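PDB 2PYX: tryptophan halogenase from Shewanella frigidimarina, which probably acts as a flavin-dependent monooxygenase of the tryptophan halogenase family, using FAD to help install a halogen on an indole ring. Local coordinates for residues S68-I73 and A160-Q165; I81-A86 and S178-E183; I201-N204 and D208-K211; Y297-S302 and I307-T312; L410-S415 and R421-H426. All coordinates share one frame; numbering follows the deposited sequence. Where two conformers were deposited one is given.

Contact 1: residues S68-I73 and A160-Q165; sequences STLSKI and AQYHFQ
A type II beta turn, Ala160 to His163, carries Tyr162 against the last turns of helix 65-73 in the flavin-dependent halogenase fold; the Leu70 side chain is about 9 Å from that of Thr17, a predicted FAD-binding residue. Tyr162 sits at the third position of the turn with a positive phi of 73°, and the turn is closed by His163 N bonding to Ala160 O at 3.1 Å. From there the phenol ring reaches out and is the only side chain of 160-165 to touch segment 68-73. Leu70 and Tyr162 cross at about a right angle. The Leu70 side chain comes obliquely to the ring, CB lying 3.7 Å from Tyr162 CZ, while its CD1 branch touches Tyr162 CE1 at 3.8 Å. Over one face of the ring stands the backbone of Ser71, with its N near the rim; Ser71 CB is 4.1 Å from Tyr162 CD2. No hydrogen bond joins the two segments directly. Polar links run just beside them instead: the backbone of the tyrosine is tied to helix 65-73 through Arg67, which bonds to Tyr162 O, and to the start of helix 77-83 through Glu77, which takes Tyr162 N. With CG anti to the carbonyl carbon (chi1 -59°), the ring lies so that its hydroxyl passes Leu70, Tyr162 OH coming 3.3 Å from Leu70 CB, and bonds to the backbone oxygen of Ile75.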
# COMPACT_ATOMS: atom_id res chain seq x y z
N SER A 68 -12.23 4.52 0.99
CA SER A 68 -12.51 5.93 1.23
C SER A 68 -12.12 6.81 0.05
O SER A 68 -12.86 7.68 -0.33
CB SER A 68 -11.84 6.42 2.51
OG SER A 68 -12.04 7.80 2.67
N THR A 69 -10.94 6.56 -0.51
CA THR A 69 -10.51 7.31 -1.69
C THR A 69 -11.52 7.19 -2.83
O THR A 69 -11.90 8.18 -3.45
CB THR A 69 -9.13 6.81 -2.11
OG1 THR A 69 -8.21 7.12 -1.09
CG2 THR A 69 -8.65 7.43 -3.37
N LEU A 70 -11.94 5.96 -3.11
CA LEU A 70 -12.91 5.74 -4.20
C LEU A 70 -14.23 6.46 -3.91
O LEU A 70 -14.82 7.12 -4.76
CB LEU A 70 -13.17 4.24 -4.36
CG LEU A 70 -12.04 3.43 -5.00
CD1 LEU A 70 -12.33 1.94 -4.84
CD2 LEU A 70 -11.81 3.80 -6.46
N SER A 71 -14.69 6.32 -2.69
CA SER A 71 -15.94 6.97 -2.31
C SER A 71 -15.86 8.51 -2.42
O SER A 71 -16.76 9.16 -2.98
CB SER A 71 -16.26 6.59 -0.87
OG SER A 71 -17.49 7.18 -0.46
N LYS A 72 -14.77 9.09 -1.92
CA LYS A 72 -14.55 10.54 -2.02
C LYS A 72 -14.47 11.02 -3.46
O LYS A 72 -15.05 12.06 -3.80
CB LYS A 72 -13.29 10.93 -1.27
CG LYS A 72 -13.39 10.89 0.24
CD LYS A 72 -12.16 11.46 0.89
CE LYS A 72 -10.92 10.57 0.69
NZ LYS A 72 -9.71 11.21 1.26
N ILE A 73 -13.80 10.26 -4.32
CA ILE A 73 -13.72 10.63 -5.74
C ILE A 73 -15.07 10.52 -6.42
O ILE A 73 -15.35 11.27 -7.36
CB ILE A 73 -12.68 9.76 -6.46
CG1 ILE A 73 -11.29 10.08 -5.91
CG2 ILE A 73 -12.71 9.92 -7.97
CD1 ILE A 73 -10.15 9.28 -6.48
N ALA A 160 -23.77 -2.92 1.78
CA ALA A 160 -23.69 -1.69 0.99
C ALA A 160 -22.31 -1.49 0.40
O ALA A 160 -21.31 -1.99 0.95
CB ALA A 160 -24.04 -0.50 1.87
N GLN A 161 -22.25 -0.76 -0.72
CA GLN A 161 -20.96 -0.37 -1.31
C GLN A 161 -20.06 0.22 -0.25
O GLN A 161 -20.46 1.11 0.51
CB GLN A 161 -21.17 0.65 -2.41
CG GLN A 161 -21.82 0.07 -3.61
CD GLN A 161 -21.99 1.06 -4.74
OE1 GLN A 161 -21.14 1.93 -4.96
NE2 GLN A 161 -23.09 0.91 -5.49
N TYR A 162 -18.83 -0.29 -0.23
CA TYR A 162 -17.73 0.21 0.60
C TYR A 162 -17.89 -0.12 2.10
O TYR A 162 -17.00 0.16 2.91
CB TYR A 162 -17.45 1.69 0.36
CG TYR A 162 -17.10 2.00 -1.07
CD1 TYR A 162 -16.01 1.41 -1.69
CD2 TYR A 162 -17.87 2.90 -1.84
CE1 TYR A 162 -15.68 1.71 -2.99
CE2 TYR A 162 -17.56 3.18 -3.14
CZ TYR A 162 -16.46 2.57 -3.73
OH TYR A 162 -16.11 2.82 -5.03
N HIS A 163 -19.02 -0.69 2.49
CA HIS A 163 -19.20 -1.21 3.83
C HIS A 163 -18.71 -2.63 3.93
O HIS A 163 -18.44 -3.28 2.92
CB HIS A 163 -20.67 -1.10 4.28
CG HIS A 163 -21.08 0.30 4.55
ND1 HIS A 163 -21.33 0.76 5.83
CD2 HIS A 163 -21.21 1.37 3.73
CE1 HIS A 163 -21.64 2.04 5.77
NE2 HIS A 163 -21.57 2.44 4.52
N PHE A 164 -18.60 -3.12 5.16
CA PHE A 164 -17.94 -4.38 5.37
C PHE A 164 -18.38 -5.08 6.63
O PHE A 164 -18.87 -4.44 7.55
CB PHE A 164 -16.40 -4.18 5.37
CG PHE A 164 -15.88 -3.24 6.41
CD1 PHE A 164 -15.66 -3.68 7.71
CD2 PHE A 164 -15.61 -1.92 6.11
CE1 PHE A 164 -15.17 -2.81 8.69
CE2 PHE A 164 -15.12 -1.05 7.09
CZ PHE A 164 -14.89 -1.51 8.37
N GLN A 165 -18.17 -6.40 6.62
CA GLN A 165 -18.21 -7.20 7.83
C GLN A 165 -16.83 -7.29 8.47
O GLN A 165 -16.70 -7.21 9.68
CB GLN A 165 -18.85 -8.54 7.52
CG GLN A 165 -20.36 -8.33 7.28
CD GLN A 165 -21.04 -9.50 6.63
OE1 GLN A 165 -21.62 -10.35 7.31
NE2 GLN A 165 -20.98 -9.56 5.32

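Contact 2: residues I81-A86 and S178-E183; sequences IRQCDA and SQLLTE
The C-terminal end of helix 77-83 comes up to the side of helix 174-187, with the CA atoms of Gln83 and Leu180 7.2 Å apart: Gln83 is still helical, and Cys84 is the first residue to leave helical angles. Leu180 fills the approach with both methyls. Its CD1 meets Gln83 OE1 at 3.3 Å, and its CD2 lies 3.7 Å from Cys84 SG; the leucine and the glutamine cross at about a right angle. Extended beyond CG, Gln83 brings its amide oxygen within 4.3 Å of Glu183 OE1, a gap spanned by two waters. The second water gives a proton to each, 3.2 Å from Gln83 OE1 and 2.6 Å from Glu183 OE1. The other carboxylate oxygen, Glu183 OE2, takes a bond from Gln179 NE2 at 3.0 Å, met from above the carboxylate plane, which helps fix the acid's rotation. This helix-end packing, part apolar and part water-bridged, puts the Cys84 side chain about 9 Å from that of Thr17, predicted to bind FAD. Ile81 packs on helix 511-520, whereas Leu181 packs on helix 16-31.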
# COMPACT_ATOMS: atom_id res chain seq x y z
N ILE A 81 -15.08 -2.53 -9.34
CA ILE A 81 -14.78 -3.96 -9.33
C ILE A 81 -14.86 -4.55 -10.73
O ILE A 81 -13.99 -5.31 -11.16
CB ILE A 81 -15.70 -4.72 -8.32
CG1 ILE A 81 -15.32 -4.33 -6.90
CG2 ILE A 81 -15.61 -6.24 -8.51
CD1 ILE A 81 -16.26 -4.87 -5.83
N ARG A 82 -15.91 -4.16 -11.45
CA ARG A 82 -16.16 -4.70 -12.77
C ARG A 82 -15.10 -4.22 -13.75
O ARG A 82 -14.60 -5.01 -14.53
CB ARG A 82 -17.55 -4.30 -13.24
CG ARG A 82 -18.71 -5.01 -12.43
CD ARG A 82 -20.07 -4.35 -12.65
NE ARG A 82 -21.16 -4.96 -11.86
CZ ARG A 82 -22.34 -4.36 -11.62
NH1 ARG A 82 -22.58 -3.15 -12.10
NH2 ARG A 82 -23.28 -4.96 -10.91
N GLN A 83 -14.75 -2.95 -13.70
CA GLN A 83 -13.87 -2.35 -14.71
C GLN A 83 -12.37 -2.52 -14.46
O GLN A 83 -11.55 -2.39 -15.37
CB GLN A 83 -14.25 -0.88 -14.90
CG GLN A 83 -15.65 -0.75 -15.50
CD GLN A 83 -16.18 0.67 -15.49
OE1 GLN A 83 -15.43 1.62 -15.69
NE2 GLN A 83 -17.48 0.82 -15.25
N CYS A 84 -12.00 -2.79 -13.20
CA CYS A 84 -10.58 -2.83 -12.83
C CYS A 84 -10.07 -4.22 -12.50
O CYS A 84 -8.98 -4.36 -11.91
CB CYS A 84 -10.34 -1.87 -11.65
SG CYS A 84 -10.84 -0.19 -12.07
N ASP A 85 -10.85 -5.24 -12.86
CA ASP A 85 -10.51 -6.64 -12.58
C ASP A 85 -10.13 -6.81 -11.12
O ASP A 85 -9.12 -7.39 -10.79
CB ASP A 85 -9.37 -7.10 -13.51
CG ASP A 85 -9.24 -8.62 -13.60
OD1 ASP A 85 -10.16 -9.33 -13.14
OD2 ASP A 85 -8.23 -9.09 -14.15
N ALA A 86 -10.97 -6.29 -10.24
CA ALA A 86 -10.63 -6.26 -8.82
C ALA A 86 -11.19 -7.45 -8.03
O ALA A 86 -12.20 -8.05 -8.40
CB ALA A 86 -11.13 -4.99 -8.20
N SER A 178 -6.38 3.32 -13.69
CA SER A 178 -6.00 4.62 -14.23
C SER A 178 -6.96 5.05 -15.34
O SER A 178 -7.31 6.21 -15.45
CB SER A 178 -4.57 4.54 -14.77
OG SER A 178 -3.67 4.34 -13.70
N GLN A 179 -7.35 4.09 -16.19
CA GLN A 179 -8.30 4.39 -17.27
C GLN A 179 -9.67 4.79 -16.74
O GLN A 179 -10.27 5.76 -17.19
CB GLN A 179 -8.42 3.22 -18.23
CG GLN A 179 -9.27 3.55 -19.47
CD GLN A 179 -8.84 4.83 -20.20
OE1 GLN A 179 -7.66 5.02 -20.51
NE2 GLN A 179 -9.80 5.71 -20.47
N LEU A 180 -10.15 4.06 -15.74
CA LEU A 180 -11.42 4.42 -15.12
C LEU A 180 -11.36 5.83 -14.52
O LEU A 180 -12.26 6.64 -14.69
CB LEU A 180 -11.81 3.39 -14.05
CG LEU A 180 -13.00 3.65 -13.13
CD1 LEU A 180 -14.20 4.08 -13.93
CD2 LEU A 180 -13.37 2.43 -12.33
N LEU A 181 -10.27 6.13 -13.84
CA LEU A 181 -10.12 7.44 -13.21
C LEU A 181 -10.01 8.57 -14.27
O LEU A 181 -10.54 9.66 -14.08
CB LEU A 181 -8.87 7.48 -12.32
CG LEU A 181 -9.01 6.65 -11.04
CD1 LEU A 181 -7.63 6.51 -10.41
CD2 LEU A 181 -10.03 7.26 -10.06
N THR A 182 -9.32 8.29 -15.37
CA THR A 182 -9.20 9.28 -16.43
C THR A 182 -10.59 9.68 -16.92
O THR A 182 -10.90 10.85 -17.07
CB THR A 182 -8.44 8.67 -17.62
OG1 THR A 182 -7.08 8.38 -17.24
CG2 THR A 182 -8.46 9.63 -18.82
N GLU A 183 -11.41 8.65 -17.14
CA GLU A 183 -12.79 8.86 -17.60
C GLU A 183 -13.60 9.63 -16.56
O GLU A 183 -14.22 10.63 -16.87
CB GLU A 183 -13.47 7.50 -17.90
CG GLU A 183 -12.82 6.76 -19.05
CD GLU A 183 -13.06 5.25 -19.09
OE1 GLU A 183 -13.69 4.65 -18.16
OE2 GLU A 183 -12.56 4.64 -20.09
O HOH W 1 -13.13 1.92 -17.36
O HOH W 2 -15.91 4.60 -16.85

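Contact 3: residues I201-N204 and D208-K211; sequences IINN and DIEK
The turn end of the beta hairpin made by strands 198-203 and 209-214 holds this contact, close to Val198, a residue predicted to bind FAD. Ile202 is gripped from both backbone ends: its N bonds to Lys211 O at 2.9 Å, and its O receives Glu210 N at 2.7 Å. Lys211 N makes a weak hydrogen bond to the same oxygen. Two residues, Glu210 and Lys211, therefore face one, which is a classic beta bulge; the antiparallel register slips by one residue between the hydrogen-bonded pair Ile202 and Lys211 and the non-hydrogen-bonded pair Asn203 and Ile209. Beyond the bulge Asn204 N bonds to Asp208 O at 2.8 Å, and the side chains of these two residues lie side by side. Placed between backbone N and carbonyl carbon (chi1 70°), the Asn204 amide turns OD1 inward, where it accepts from His206 N in the turn and takes a weak bond from Asp208 N, while ND2 shares a water with Asp208 OD2. That carboxylate oxygen also makes a salt bridge to Arg383. On one side of the hairpin Ile201 CG2 meets Ile209 CG2 at 3.7 Å, next to His239 of helix 234-239. Ile202 and Lys211 share the other, with Ile202 CB 3.8 Å from Lys211 CG and the extended lysine chain running on to a salt bridge with Glu219.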
# COMPACT_ATOMS: atom_id res chain seq x y z
N ILE A 201 10.93 23.32 -18.39
CA ILE A 201 10.36 23.72 -17.12
C ILE A 201 10.96 25.08 -16.80
O ILE A 201 12.20 25.22 -16.67
CB ILE A 201 10.75 22.71 -16.00
CG1 ILE A 201 10.45 21.28 -16.47
CG2 ILE A 201 10.08 23.08 -14.67
CD1 ILE A 201 11.06 20.20 -15.59
N ILE A 202 10.11 26.08 -16.65
CA ILE A 202 10.53 27.47 -16.46
C ILE A 202 10.29 27.92 -15.03
O ILE A 202 9.16 27.79 -14.52
CB ILE A 202 9.73 28.42 -17.39
CG1 ILE A 202 9.70 27.89 -18.81
CG2 ILE A 202 10.25 29.85 -17.31
CD1 ILE A 202 11.02 27.69 -19.39
N ASN A 203 11.31 28.49 -14.41
CA ASN A 203 11.18 29.02 -13.08
C ASN A 203 10.92 30.49 -13.09
O ASN A 203 11.27 31.19 -14.05
CB ASN A 203 12.46 28.75 -12.29
CG ASN A 203 12.63 27.27 -11.93
OD1 ASN A 203 11.72 26.45 -12.10
ND2 ASN A 203 13.82 26.93 -11.42
N ASN A 204 10.30 30.98 -12.02
CA ASN A 204 10.28 32.41 -11.76
C ASN A 204 11.57 32.84 -11.04
O ASN A 204 12.47 32.03 -10.78
CB ASN A 204 9.02 32.82 -11.00
CG ASN A 204 9.00 32.34 -9.55
OD1 ASN A 204 10.00 31.90 -8.98
ND2 ASN A 204 7.83 32.46 -8.94
N ASP A 208 10.79 29.04 -7.90
CA ASP A 208 9.57 28.24 -8.11
C ASP A 208 9.40 27.92 -9.58
O ASP A 208 9.84 28.67 -10.45
CB ASP A 208 8.30 28.98 -7.67
CG ASP A 208 8.17 29.15 -6.19
OD1 ASP A 208 8.93 28.52 -5.40
OD2 ASP A 208 7.27 29.95 -5.81
N ILE A 209 8.71 26.82 -9.87
CA ILE A 209 8.27 26.55 -11.24
C ILE A 209 7.10 27.49 -11.56
O ILE A 209 6.20 27.71 -10.74
CB ILE A 209 7.82 25.09 -11.42
CG1 ILE A 209 8.96 24.14 -11.04
CG2 ILE A 209 7.37 24.85 -12.84
CD1 ILE A 209 8.54 22.71 -10.97
N GLU A 210 7.17 28.11 -12.73
CA GLU A 210 6.18 29.09 -13.19
C GLU A 210 5.32 28.51 -14.30
O GLU A 210 4.11 28.71 -14.35
CB GLU A 210 6.93 30.31 -13.72
CG GLU A 210 6.09 31.33 -14.37
CD GLU A 210 6.94 32.47 -14.83
OE1 GLU A 210 7.21 33.34 -13.98
OE2 GLU A 210 7.40 32.43 -15.99
N LYS A 211 5.93 27.80 -15.22
CA LYS A 211 5.21 27.29 -16.35
C LYS A 211 5.98 26.18 -17.02
O LYS A 211 7.18 26.01 -16.80
CB LYS A 211 4.85 28.41 -17.34
CG LYS A 211 6.04 29.03 -18.02
CD LYS A 211 5.62 30.25 -18.82
CE LYS A 211 6.81 30.97 -19.43
NZ LYS A 211 6.34 32.28 -20.04
O HOH W 3 7.77 32.62 -5.77

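Contact 4: residues Y297-S302 and I307-T312; sequences YVYSSS and IDAQKT
Strand 297-299 and helix 307-312 run at 144° to each other with their axes 9.5 Å apart at closest approach; the nearest CA atoms across the segments are those of Tyr299 and Ala309, 7.5 Å apart. Ala309 lies against two tyrosines. Its methyl sits almost squarely over the Tyr299 ring, Ala309 CB lying 3.5 Å from the ring centroid and 14° off the normal, a well-formed CH-pi contact. Tyr299 reaches this place with CG between its backbone N and carbonyl carbon (chi1 64°), and its hydroxyl bonds to Asp306 just before the helical segment. Tyr297 meets the same alanine differently: at the ring edge, near its plane, CD2 comes 3.4 Å from Ala309 O, while CE2 is 3.9 Å from Ala309 CB. Farther along the helix the methyl of Thr312 lies obliquely to the Tyr297 ring, its CG2 3.6 Å from Tyr297 CE2. A water lying in the plane of that ring links the hydroxyls, at 2.8 Å from Tyr297 OH and 3.0 Å from Thr312 OG1. Tyr297 OH also bonds to Asn281 N, so this buried residue's polar end has more than one partner. The arrangement is a beta-alpha unit: strand 292-299 of the large mixed sheet passes through a short loop into helix 306-317, which turns back across the strand.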
# COMPACT_ATOMS: atom_id res chain seq x y z
N TYR A 297 9.02 -12.25 -7.88
CA TYR A 297 10.06 -12.53 -6.93
C TYR A 297 10.85 -11.22 -6.73
O TYR A 297 11.42 -10.66 -7.67
CB TYR A 297 11.01 -13.59 -7.49
CG TYR A 297 12.11 -14.08 -6.57
CD1 TYR A 297 12.07 -13.87 -5.20
CD2 TYR A 297 13.19 -14.79 -7.07
CE1 TYR A 297 13.12 -14.36 -4.35
CE2 TYR A 297 14.20 -15.25 -6.26
CZ TYR A 297 14.17 -15.07 -4.90
OH TYR A 297 15.12 -15.52 -4.06
N VAL A 298 10.79 -10.71 -5.49
CA VAL A 298 11.59 -9.58 -5.02
C VAL A 298 12.85 -10.16 -4.43
O VAL A 298 12.77 -10.98 -3.52
CB VAL A 298 10.80 -8.83 -3.94
CG1 VAL A 298 11.68 -7.81 -3.23
CG2 VAL A 298 9.56 -8.22 -4.52
N TYR A 299 14.00 -9.69 -4.89
CA TYR A 299 15.25 -10.29 -4.45
C TYR A 299 16.43 -9.29 -4.49
O TYR A 299 16.32 -8.19 -5.03
CB TYR A 299 15.57 -11.55 -5.27
CG TYR A 299 15.81 -11.35 -6.73
CD1 TYR A 299 14.77 -11.36 -7.61
CD2 TYR A 299 17.11 -11.19 -7.24
CE1 TYR A 299 14.96 -11.17 -8.96
CE2 TYR A 299 17.32 -11.00 -8.60
CZ TYR A 299 16.24 -11.04 -9.48
OH TYR A 299 16.43 -10.83 -10.84
N SER A 300 17.54 -9.72 -3.90
CA SER A 300 18.77 -8.88 -3.81
C SER A 300 19.80 -9.36 -4.81
O SER A 300 20.25 -10.50 -4.69
CB SER A 300 19.34 -9.01 -2.43
OG SER A 300 20.61 -8.41 -2.33
N SER A 301 20.18 -8.48 -5.73
CA SER A 301 21.22 -8.85 -6.71
C SER A 301 22.60 -9.02 -6.10
O SER A 301 23.47 -9.62 -6.75
CB SER A 301 21.30 -7.81 -7.81
OG SER A 301 21.58 -6.52 -7.32
N SER A 302 22.82 -8.52 -4.88
CA SER A 302 24.09 -8.79 -4.22
C SER A 302 24.10 -10.11 -3.49
O SER A 302 25.14 -10.47 -2.91
CB SER A 302 24.52 -7.67 -3.29
OG SER A 302 23.65 -7.57 -2.19
N ILE A 307 19.85 -15.38 -13.27
CA ILE A 307 19.60 -16.76 -13.74
C ILE A 307 18.99 -17.62 -12.62
O ILE A 307 17.96 -18.30 -12.80
CB ILE A 307 20.93 -17.39 -14.23
CG1 ILE A 307 21.40 -16.68 -15.50
CG2 ILE A 307 20.78 -18.90 -14.43
CD1 ILE A 307 22.88 -16.86 -15.80
N ASP A 308 19.63 -17.57 -11.46
CA ASP A 308 19.20 -18.35 -10.33
C ASP A 308 17.86 -17.83 -9.76
O ASP A 308 16.99 -18.59 -9.34
CB ASP A 308 20.27 -18.33 -9.26
CG ASP A 308 21.53 -19.07 -9.66
OD1 ASP A 308 21.53 -19.77 -10.70
OD2 ASP A 308 22.55 -18.93 -8.94
N ALA A 309 17.70 -16.52 -9.75
CA ALA A 309 16.42 -15.95 -9.30
C ALA A 309 15.27 -16.43 -10.16
O ALA A 309 14.18 -16.72 -9.65
CB ALA A 309 16.47 -14.44 -9.29
N GLN A 310 15.48 -16.48 -11.47
CA GLN A 310 14.44 -16.96 -12.35
C GLN A 310 14.08 -18.41 -12.05
O GLN A 310 12.90 -18.79 -12.03
CB GLN A 310 14.84 -16.79 -13.81
CG GLN A 310 13.71 -17.27 -14.73
CD GLN A 310 14.02 -17.10 -16.19
OE1 GLN A 310 14.50 -18.03 -16.84
NE2 GLN A 310 13.76 -15.92 -16.71
N LYS A 311 15.09 -19.22 -11.78
CA LYS A 311 14.84 -20.63 -11.42
C LYS A 311 13.96 -20.74 -10.18
O LYS A 311 13.01 -21.52 -10.14
CB LYS A 311 16.13 -21.41 -11.24
CG LYS A 311 15.95 -22.91 -10.94
CD LYS A 311 15.22 -23.65 -12.06
CE LYS A 311 15.24 -25.17 -11.80
NZ LYS A 311 14.44 -25.93 -12.83
N THR A 312 14.27 -19.94 -9.17
CA THR A 312 13.46 -19.87 -7.99
C THR A 312 12.02 -19.48 -8.30
O THR A 312 11.09 -20.08 -7.76
CB THR A 312 14.12 -18.86 -6.99
OG1 THR A 312 15.44 -19.33 -6.68
CG2 THR A 312 13.34 -18.75 -5.71
O HOH W 4 17.01 -17.25 -5.29

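Contact 5: residues L410-S415 and R421-H426; sequences LHYVIS and RYWRDH
Tyr412 lays its ring over the imidazole of His426 in an offset stack, centroids 3.9 Å apart and planes only 12° from parallel. The overlap is at the rim: His426 NE2 stands over one face of the tyrosine, 3.3 Å from Tyr412 CD1. Closer to the backbone, Tyr412 CB lies over the imidazole face in a CH-pi contact, 3.7 Å from the centroid of the His426 ring. Trp423 joins this aromatic cluster obliquely; its six-membered ring is inclined at 37° to Tyr412, with Trp423 CZ3 3.6 Å from Tyr412 CD1. Tyr422 adds its hydroxyl, Tyr422 OH lying 3.5 Å from Tyr412 CE1. Tyr412 takes CG anti to its carbonyl carbon (chi1 -63°), which carries the ring from the end of helix 383-413 across to the short helix 421-425. No direct hydrogen bond joins the segments, but a water gives one proton to Tyr412 O and one to Trp423 O, both at 2.8 Å, tying two carbonyls near the helix ends. The polar tips point to other partners: Tyr412 OH bonds to Glu358, Tyr422 OH to Asn253, Trp423 NE1 to Gln279. Beside the stack His411 bonds to Glu361, a predicted tryptophan-binding residue. His426 ND1 is bonded to Lys409 NZ; a lysine amine is a donor, so ND1 probably acts as acceptor here, which would disfavour a doubly protonated imidazole in the stack.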
# COMPACT_ATOMS: atom_id res chain seq x y z
N LEU A 410 11.32 -5.07 9.99
CA LEU A 410 10.87 -5.96 11.07
C LEU A 410 10.56 -7.37 10.56
O LEU A 410 10.80 -8.34 11.25
CB LEU A 410 9.59 -5.38 11.73
CG LEU A 410 9.02 -6.17 12.92
CD1 LEU A 410 9.95 -6.24 14.07
CD2 LEU A 410 7.67 -5.56 13.40
N HIS A 411 9.93 -7.46 9.38
CA HIS A 411 9.52 -8.74 8.82
C HIS A 411 10.73 -9.65 8.64
O HIS A 411 10.60 -10.88 8.77
CB HIS A 411 8.83 -8.59 7.47
CG HIS A 411 7.49 -7.91 7.50
ND1 HIS A 411 7.33 -6.60 7.92
CD2 HIS A 411 6.26 -8.34 7.13
CE1 HIS A 411 6.05 -6.26 7.77
NE2 HIS A 411 5.38 -7.29 7.29
N TYR A 412 11.86 -9.08 8.30
CA TYR A 412 13.09 -9.85 8.09
C TYR A 412 13.84 -10.11 9.37
O TYR A 412 14.41 -11.18 9.58
CB TYR A 412 14.04 -9.10 7.14
CG TYR A 412 13.50 -8.90 5.76
CD1 TYR A 412 13.64 -9.90 4.80
CD2 TYR A 412 12.85 -7.73 5.36
CE1 TYR A 412 13.15 -9.72 3.55
CE2 TYR A 412 12.38 -7.56 4.07
CZ TYR A 412 12.53 -8.57 3.17
OH TYR A 412 12.05 -8.41 1.87
N VAL A 413 13.94 -9.11 10.22
CA VAL A 413 14.90 -9.16 11.35
C VAL A 413 14.57 -10.24 12.36
O VAL A 413 15.46 -10.77 13.03
CB VAL A 413 14.96 -7.86 12.16
CG1 VAL A 413 15.89 -8.03 13.43
CG2 VAL A 413 15.48 -6.77 11.35
N ILE A 414 13.28 -10.53 12.51
CA ILE A 414 12.84 -11.51 13.51
C ILE A 414 12.62 -12.93 12.96
O ILE A 414 12.11 -13.82 13.66
CB ILE A 414 11.62 -11.01 14.30
CG1 ILE A 414 10.39 -10.92 13.41
CG2 ILE A 414 11.94 -9.68 14.96
CD1 ILE A 414 9.18 -10.29 14.10
N SER A 415 13.07 -13.15 11.73
CA SER A 415 13.14 -14.52 11.22
C SER A 415 14.18 -15.33 11.99
O SER A 415 15.14 -14.79 12.54
CB SER A 415 13.53 -14.52 9.73
OG SER A 415 13.48 -15.87 9.23
N ARG A 421 22.69 -16.90 3.52
CA ARG A 421 23.38 -15.66 3.92
C ARG A 421 22.43 -14.46 3.94
O ARG A 421 22.57 -13.60 4.81
CB ARG A 421 24.56 -15.40 2.97
CG ARG A 421 25.37 -14.16 3.36
CD ARG A 421 26.59 -13.92 2.51
NE ARG A 421 26.29 -13.66 1.09
CZ ARG A 421 26.13 -12.47 0.53
NH1 ARG A 421 26.08 -11.39 1.27
NH2 ARG A 421 25.98 -12.36 -0.78
N TYR A 422 21.57 -14.40 2.95
CA TYR A 422 20.59 -13.29 2.84
C TYR A 422 19.84 -13.07 4.16
O TYR A 422 19.74 -11.94 4.67
CB TYR A 422 19.59 -13.59 1.73
CG TYR A 422 18.47 -12.58 1.56
CD1 TYR A 422 18.64 -11.45 0.78
CD2 TYR A 422 17.23 -12.81 2.13
CE1 TYR A 422 17.61 -10.57 0.54
CE2 TYR A 422 16.20 -11.94 1.94
CZ TYR A 422 16.38 -10.82 1.14
OH TYR A 422 15.37 -9.92 0.91
N TRP A 423 19.35 -14.16 4.74
CA TRP A 423 18.54 -14.06 5.95
C TRP A 423 19.41 -13.73 7.15
O TRP A 423 19.04 -12.95 8.04
CB TRP A 423 17.65 -15.31 6.13
CG TRP A 423 16.63 -15.36 5.07
CD1 TRP A 423 16.68 -15.99 3.86
CD2 TRP A 423 15.36 -14.66 5.07
NE1 TRP A 423 15.55 -15.76 3.13
CE2 TRP A 423 14.72 -14.93 3.85
CE3 TRP A 423 14.69 -13.84 6.01
CZ2 TRP A 423 13.48 -14.39 3.52
CZ3 TRP A 423 13.44 -13.35 5.67
CH2 TRP A 423 12.84 -13.63 4.46
N ARG A 424 20.62 -14.33 7.23
CA ARG A 424 21.53 -14.02 8.29
C ARG A 424 21.94 -12.57 8.23
O ARG A 424 22.04 -11.91 9.26
CB ARG A 424 22.77 -14.95 8.26
CG ARG A 424 22.42 -16.46 8.36
CD ARG A 424 23.66 -17.40 8.47
NE ARG A 424 24.56 -17.32 7.30
CZ ARG A 424 24.56 -18.16 6.27
NH1 ARG A 424 23.72 -19.19 6.18
NH2 ARG A 424 25.43 -17.97 5.30
N ASP A 425 22.24 -12.07 7.04
CA ASP A 425 22.66 -10.66 6.85
C ASP A 425 21.57 -9.68 7.32
O ASP A 425 21.89 -8.66 7.91
CB ASP A 425 22.91 -10.38 5.37
CG ASP A 425 24.23 -10.87 4.87
OD1 ASP A 425 25.17 -11.07 5.71
OD2 ASP A 425 24.36 -10.93 3.62
N HIS A 426 20.30 -10.07 7.15
CA HIS A 426 19.17 -9.18 7.55
C HIS A 426 19.12 -8.94 9.06
O HIS A 426 18.46 -7.98 9.47
CB HIS A 426 17.85 -9.78 7.08
CG HIS A 426 17.33 -9.18 5.80
ND1 HIS A 426 17.02 -7.84 5.69
CD2 HIS A 426 17.06 -9.72 4.59
CE1 HIS A 426 16.58 -7.60 4.47
NE2 HIS A 426 16.58 -8.73 3.77
O HOH W 5 16.47 -13.00 9.04

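From the N terminus, contact 1 opens at helix 65-73 and contact 2 at helix 77-83 before either closes: 160-165 returns to the first, then 178-183 to the second, so the two loops cross. They also touch, Ile73 CD1 lying 4.1 Å from Leu181 CD2, and bind consecutive helices to a loop and helix 174-187. The other three follow in series as short local closures. Contact 3 ties a hairpin far from the rest. Contact 4 joins the large mixed sheet to helix 306-317, and contact 5 brings short helix 421-425 back against the end of helix 383-413. These last two meet through Ser302 O and Arg421 NH2, across the chain's centre from contact 1.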